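Endonuclease/exonuclease/phosphatase domain-containing protein (Enterococcus faecalis, PDB 3L1W) is of unknown function but belongs to the endonuclease/exonuclease/phosphatase family and may act as a 3'-5' RNA exonuclease. Local coordinates at residues F91-H103 / L142-D154. Numbering follows the deposited sequence.
Sequences FWLSETPQQPSIH and LAGMTVILEELHD. With SO4 (sulfate ion), chain J.
S94 OG is gripped twice within its own loop, accepting from T96 N (3.0 Å, N-H...O angle 149°), which defines an ST turn, and donating to S101 OG at 2.6 Å, while S94 O touches V147 CG2 across the contact at 3.6 Å. The relay continues from S101 OG to Q99 O, again 2.6 Å, tying both limbs of the 94-101 loop together beside the type I turn T96-Q99.

The loop follows strand 83-92, an outermost strand of the six-stranded sheet, and meets one flank of helix 138-151. F91 supplies one of two CH-pi contacts: E151 CG stands 3.6 Å from the ring centroid and only 1° off its normal, centred on the face. E151 reaches it with CG anti to the backbone N (chi1 -179°); the bend at chi2 then takes the carboxylate past P97 CG. L152 packs against the same ring, its CG 3.8 Å from F91 CE2. About one turn back toward the helix N-terminus, L93 CD2 meets I148 CG1 at 3.6 Å, and V147 CG1 sits among L93 CA, W92 O and P97 CG. H103 closes the opposite end: A143 CB lies over its imidazole face, offset toward the rim on the NE2 side, 3.6 Å from the ring centroid. Beneath, I148 and L152 also touch I129 of strand 126-132, continuing the apolar layer into the sheet, as expected of the layered alpha/beta DNase I-like fold.

The contacts identified across the interface are chiefly apolar and CH-pi, while the hydroxyl relay probably steadies the loop's shape from within.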
loop_
_atom_site.group_PDB
_atom_site.type_symbol
_atom_site.label_atom_id
_atom_site.label_comp_id
_atom_site.label_asym_id
_atom_site.label_seq_id
_atom_site.Cartn_x
_atom_site.Cartn_y
_atom_site.Cartn_z
ATOM N N PHE A 91 13.052 29.330 -1.842
ATOM C CA PHE A 91 12.874 30.751 -1.592
ATOM C C PHE A 91 11.824 30.936 -0.512
ATOM O O PHE A 91 11.054 30.015 -0.210
ATOM C CB PHE A 91 12.459 31.482 -2.874
ATOM C CG PHE A 91 11.260 30.884 -3.555
ATOM C CD1 PHE A 91 9.984 31.322 -3.250
ATOM C CD2 PHE A 91 11.408 29.881 -4.502
ATOM C CE1 PHE A 91 8.878 30.772 -3.880
ATOM C CE2 PHE A 91 10.311 29.332 -5.136
ATOM C CZ PHE A 91 9.041 29.775 -4.827
ATOM N N TRP A 92 11.809 32.129 0.064
ATOM C CA TRP A 92 10.859 32.481 1.106
ATOM C C TRP A 92 9.564 33.017 0.506
ATOM O O TRP A 92 9.567 33.691 -0.530
ATOM C CB TRP A 92 11.494 33.478 2.088
ATOM C CG TRP A 92 12.402 32.758 3.026
ATOM C CD1 TRP A 92 12.079 32.276 4.261
ATOM C CD2 TRP A 92 13.760 32.370 2.786
ATOM N NE1 TRP A 92 13.158 31.628 4.813
ATOM C CE2 TRP A 92 14.203 31.670 3.927
ATOM C CE3 TRP A 92 14.651 32.559 1.721
ATOM C CZ2 TRP A 92 15.497 31.162 4.040
ATOM C CZ3 TRP A 92 15.937 32.054 1.833
ATOM C CH2 TRP A 92 16.347 31.363 2.986
ATOM N N LEU A 93 8.453 32.683 1.148
ATOM C CA LEU A 93 7.149 33.106 0.676
ATOM C C LEU A 93 6.820 34.478 1.246
ATOM O O LEU A 93 5.903 34.631 2.061
ATOM C CB LEU A 93 6.085 32.069 1.062
ATOM C CG LEU A 93 6.415 30.617 0.697
ATOM C CD1 LEU A 93 5.197 29.717 0.919
ATOM C CD2 LEU A 93 6.889 30.474 -0.736
ATOM N N SER A 94 7.580 35.472 0.792
ATOM C CA SER A 94 7.579 36.796 1.384
ATOM C C SER A 94 7.751 37.836 0.296
ATOM O O SER A 94 7.805 37.501 -0.890
ATOM C CB SER A 94 8.746 36.921 2.354
ATOM O OG SER A 94 9.966 37.004 1.635
ATOM N N GLU A 95 7.865 39.096 0.701
ATOM C CA GLU A 95 8.078 40.178 -0.253
ATOM C C GLU A 95 9.548 40.288 -0.666
ATOM O O GLU A 95 9.907 41.087 -1.534
ATOM C CB GLU A 95 7.541 41.497 0.311
ATOM C CG GLU A 95 6.024 41.433 0.521
ATOM C CD GLU A 95 5.416 42.737 0.978
ATOM O OE1 GLU A 95 6.147 43.571 1.552
ATOM O OE2 GLU A 95 4.198 42.919 0.766
ATOM N N THR A 96 10.388 39.466 -0.045
ATOM C CA THR A 96 11.798 39.374 -0.400
ATOM C C THR A 96 12.215 37.903 -0.422
ATOM O O THR A 96 12.886 37.410 0.494
ATOM C CB THR A 96 12.672 40.154 0.580
ATOM O OG1 THR A 96 12.515 39.614 1.897
ATOM C CG2 THR A 96 12.260 41.615 0.589
ATOM N N PRO A 97 11.823 37.194 -1.486
ATOM C CA PRO A 97 11.958 35.735 -1.550
ATOM C C PRO A 97 13.385 35.183 -1.421
ATOM O O PRO A 97 13.541 34.021 -1.062
ATOM C CB PRO A 97 11.374 35.396 -2.926
ATOM C CG PRO A 97 10.413 36.469 -3.193
ATOM C CD PRO A 97 11.051 37.719 -2.625
ATOM N N GLN A 98 14.407 35.985 -1.699
ATOM C CA GLN A 98 15.764 35.451 -1.659
ATOM C C GLN A 98 16.415 35.500 -0.280
ATOM O O GLN A 98 17.520 34.995 -0.096
ATOM C CB GLN A 98 16.656 36.135 -2.705
ATOM C CG GLN A 98 16.615 35.441 -4.059
ATOM C CD GLN A 98 15.232 35.445 -4.676
ATOM O OE1 GLN A 98 14.607 34.395 -4.849
ATOM N NE2 GLN A 98 14.739 36.631 -5.003
ATOM N N GLN A 99 15.732 36.101 0.690
ATOM C CA GLN A 99 16.296 36.219 2.027
ATOM C C GLN A 99 15.328 35.683 3.060
ATOM O O GLN A 99 14.121 35.800 2.885
ATOM C CB GLN A 99 16.580 37.686 2.370
ATOM C CG GLN A 99 17.063 38.540 1.223
ATOM C CD GLN A 99 16.725 40.001 1.438
ATOM O OE1 GLN A 99 16.598 40.769 0.484
ATOM N NE2 GLN A 99 16.559 40.390 2.700
ATOM N N PRO A 100 15.858 35.115 4.150
ATOM C CA PRO A 100 15.017 34.705 5.281
ATOM C C PRO A 100 14.161 35.881 5.725
ATOM O O PRO A 100 14.686 36.945 6.083
ATOM C CB PRO A 100 16.038 34.343 6.358
ATOM C CG PRO A 100 17.255 33.935 5.593
ATOM C CD PRO A 100 17.281 34.800 4.370
ATOM N N SER A 101 12.849 35.696 5.679
ATOM C CA SER A 101 11.917 36.802 5.862
ATOM C C SER A 101 10.508 36.278 6.075
ATOM O O SER A 101 10.234 35.107 5.828
ATOM C CB SER A 101 11.952 37.717 4.637
ATOM O OG SER A 101 11.822 36.956 3.441
ATOM N N ILE A 102 9.609 37.154 6.524
ATOM C CA ILE A 102 8.234 36.755 6.803
ATOM C C ILE A 102 7.258 37.610 6.005
ATOM O O ILE A 102 7.392 38.831 5.971
ATOM C CB ILE A 102 7.917 36.924 8.302
ATOM C CG1 ILE A 102 8.882 36.084 9.143
ATOM C CG2 ILE A 102 6.489 36.524 8.594
ATOM C CD1 ILE A 102 8.780 36.350 10.628
ATOM N N HIS A 103 6.285 36.973 5.362
ATOM C CA HIS A 103 5.259 37.749 4.671
ATOM C C HIS A 103 4.499 38.591 5.691
ATOM O O HIS A 103 4.266 38.140 6.808
ATOM C CB HIS A 103 4.280 36.853 3.916
ATOM C CG HIS A 103 3.314 37.623 3.076
ATOM N ND1 HIS A 103 3.511 37.844 1.727
ATOM C CD2 HIS A 103 2.171 38.273 3.400
ATOM C CE1 HIS A 103 2.522 38.584 1.256
ATOM N NE2 HIS A 103 1.695 38.855 2.250
ATOM N N LEU A 142 -3.195 32.466 0.644
ATOM C CA LEU A 142 -3.310 33.047 -0.681
ATOM C C LEU A 142 -2.039 33.821 -0.994
ATOM O O LEU A 142 -1.507 33.736 -2.095
ATOM C CB LEU A 142 -4.512 33.986 -0.747
ATOM C CG LEU A 142 -4.850 34.586 -2.115
ATOM C CD1 LEU A 142 -5.293 33.508 -3.090
ATOM C CD2 LEU A 142 -5.937 35.631 -1.959
ATOM N N ALA A 143 -1.552 34.576 -0.015
ATOM C CA ALA A 143 -0.367 35.405 -0.223
ATOM C C ALA A 143 0.874 34.563 -0.482
ATOM O O ALA A 143 1.688 34.893 -1.346
ATOM C CB ALA A 143 -0.144 36.342 0.968
ATOM N N GLY A 144 1.027 33.477 0.272
ATOM C CA GLY A 144 2.165 32.594 0.086
ATOM C C GLY A 144 2.171 31.919 -1.273
ATOM O O GLY A 144 3.209 31.815 -1.919
HETATM N N MSE A 145 1.002 31.454 -1.709
HETATM C CA MSE A 145 0.896 30.784 -2.993
HETATM C C MSE A 145 1.115 31.774 -4.131
HETATM O O MSE A 145 1.661 31.418 -5.174
HETATM C CB MSE A 145 -0.461 30.088 -3.138
HETATM C CG MSE A 145 -0.687 29.446 -4.500
HETATM SE SE MSE A 145 0.630 28.065 -4.922
HETATM C CE MSE A 145 0.248 26.864 -3.449
ATOM N N THR A 146 0.718 33.022 -3.916
ATOM C CA THR A 146 0.942 34.069 -4.906
ATOM C C THR A 146 2.439 34.221 -5.159
ATOM O O THR A 146 2.880 34.338 -6.305
ATOM C CB THR A 146 0.314 35.401 -4.449
ATOM O OG1 THR A 146 -1.113 35.245 -4.369
ATOM C CG2 THR A 146 0.631 36.524 -5.433
ATOM N N VAL A 147 3.227 34.211 -4.086
ATOM C CA VAL A 147 4.681 34.278 -4.221
ATOM C C VAL A 147 5.236 33.067 -4.978
ATOM O O VAL A 147 6.071 33.220 -5.862
ATOM C CB VAL A 147 5.379 34.421 -2.853
ATOM C CG1 VAL A 147 6.897 34.419 -3.024
ATOM C CG2 VAL A 147 4.923 35.694 -2.166
ATOM N N ILE A 148 4.775 31.861 -4.648
ATOM C CA ILE A 148 5.213 30.684 -5.397
ATOM C C ILE A 148 4.932 30.854 -6.888
ATOM O O ILE A 148 5.803 30.635 -7.729
ATOM C CB ILE A 148 4.508 29.398 -4.907
ATOM C CG1 ILE A 148 4.880 29.127 -3.451
ATOM C CG2 ILE A 148 4.852 28.189 -5.808
ATOM C CD1 ILE A 148 4.283 27.855 -2.888
ATOM N N LEU A 149 3.705 31.234 -7.213
ATOM C CA LEU A 149 3.288 31.285 -8.608
ATOM C C LEU A 149 4.014 32.373 -9.389
ATOM O O LEU A 149 4.270 32.223 -10.585
ATOM C CB LEU A 149 1.774 31.453 -8.713
ATOM C CG LEU A 149 1.017 30.246 -8.155
ATOM C CD1 LEU A 149 -0.487 30.432 -8.250
ATOM C CD2 LEU A 149 1.438 28.974 -8.878
ATOM N N GLU A 150 4.327 33.473 -8.717
ATOM C CA GLU A 150 5.066 34.555 -9.353
ATOM C C GLU A 150 6.545 34.195 -9.490
ATOM O O GLU A 150 7.147 34.365 -10.555
ATOM C CB GLU A 150 4.912 35.841 -8.540
ATOM C CG GLU A 150 3.504 36.411 -8.568
ATOM C CD GLU A 150 3.378 37.719 -7.802
ATOM O OE1 GLU A 150 4.348 38.106 -7.107
ATOM O OE2 GLU A 150 2.302 38.354 -7.895
ATOM N N GLU A 151 7.123 33.697 -8.402
ATOM C CA GLU A 151 8.552 33.440 -8.348
ATOM C C GLU A 151 8.957 32.351 -9.335
ATOM O O GLU A 151 10.037 32.418 -9.936
ATOM C CB GLU A 151 8.970 33.071 -6.920
ATOM C CG GLU A 151 10.452 32.808 -6.723
ATOM C CD GLU A 151 11.308 34.080 -6.709
ATOM O OE1 GLU A 151 10.751 35.199 -6.689
ATOM O OE2 GLU A 151 12.550 33.951 -6.721
ATOM N N LEU A 152 8.085 31.358 -9.506
ATOM C CA LEU A 152 8.350 30.254 -10.422
ATOM C C LEU A 152 7.517 30.351 -11.699
ATOM O O LEU A 152 7.357 29.364 -12.412
ATOM C CB LEU A 152 8.101 28.904 -9.737
ATOM C CG LEU A 152 9.053 28.535 -8.597
ATOM C CD1 LEU A 152 8.612 27.256 -7.839
ATOM C CD2 LEU A 152 10.470 28.375 -9.126
ATOM N N HIS A 153 6.989 31.536 -11.994
ATOM C CA HIS A 153 6.079 31.685 -13.132
ATOM C C HIS A 153 6.676 31.137 -14.429
ATOM O O HIS A 153 6.024 30.375 -15.143
ATOM C CB HIS A 153 5.675 33.150 -13.320
ATOM C CG HIS A 153 4.621 33.358 -14.361
ATOM N ND1 HIS A 153 4.905 33.401 -15.709
ATOM C CD2 HIS A 153 3.285 33.550 -14.252
ATOM C CE1 HIS A 153 3.789 33.597 -16.386
ATOM N NE2 HIS A 153 2.792 33.696 -15.526
ATOM N N ASP A 154 7.917 31.517 -14.723
ATOM C CA ASP A 154 8.579 31.077 -15.949
ATOM C C ASP A 154 8.739 29.557 -16.047
ATOM O O ASP A 154 8.507 28.965 -17.111
ATOM C CB ASP A 154 9.944 31.758 -16.093
ATOM C CG ASP A 154 10.898 31.419 -14.948
ATOM O OD1 ASP A 154 10.428 31.081 -13.836
ATOM O OD2 ASP A 154 12.127 31.496 -15.166
HETATM S S SO4 J . -0.635 34.509 -15.874
HETATM O O1 SO4 J . -0.035 34.420 -14.546
HETATM O O2 SO4 J . 0.113 33.681 -16.817
HETATM O O3 SO4 J . -2.021 34.053 -15.806
HETATM O O4 SO4 J . -0.614 35.896 -16.330
#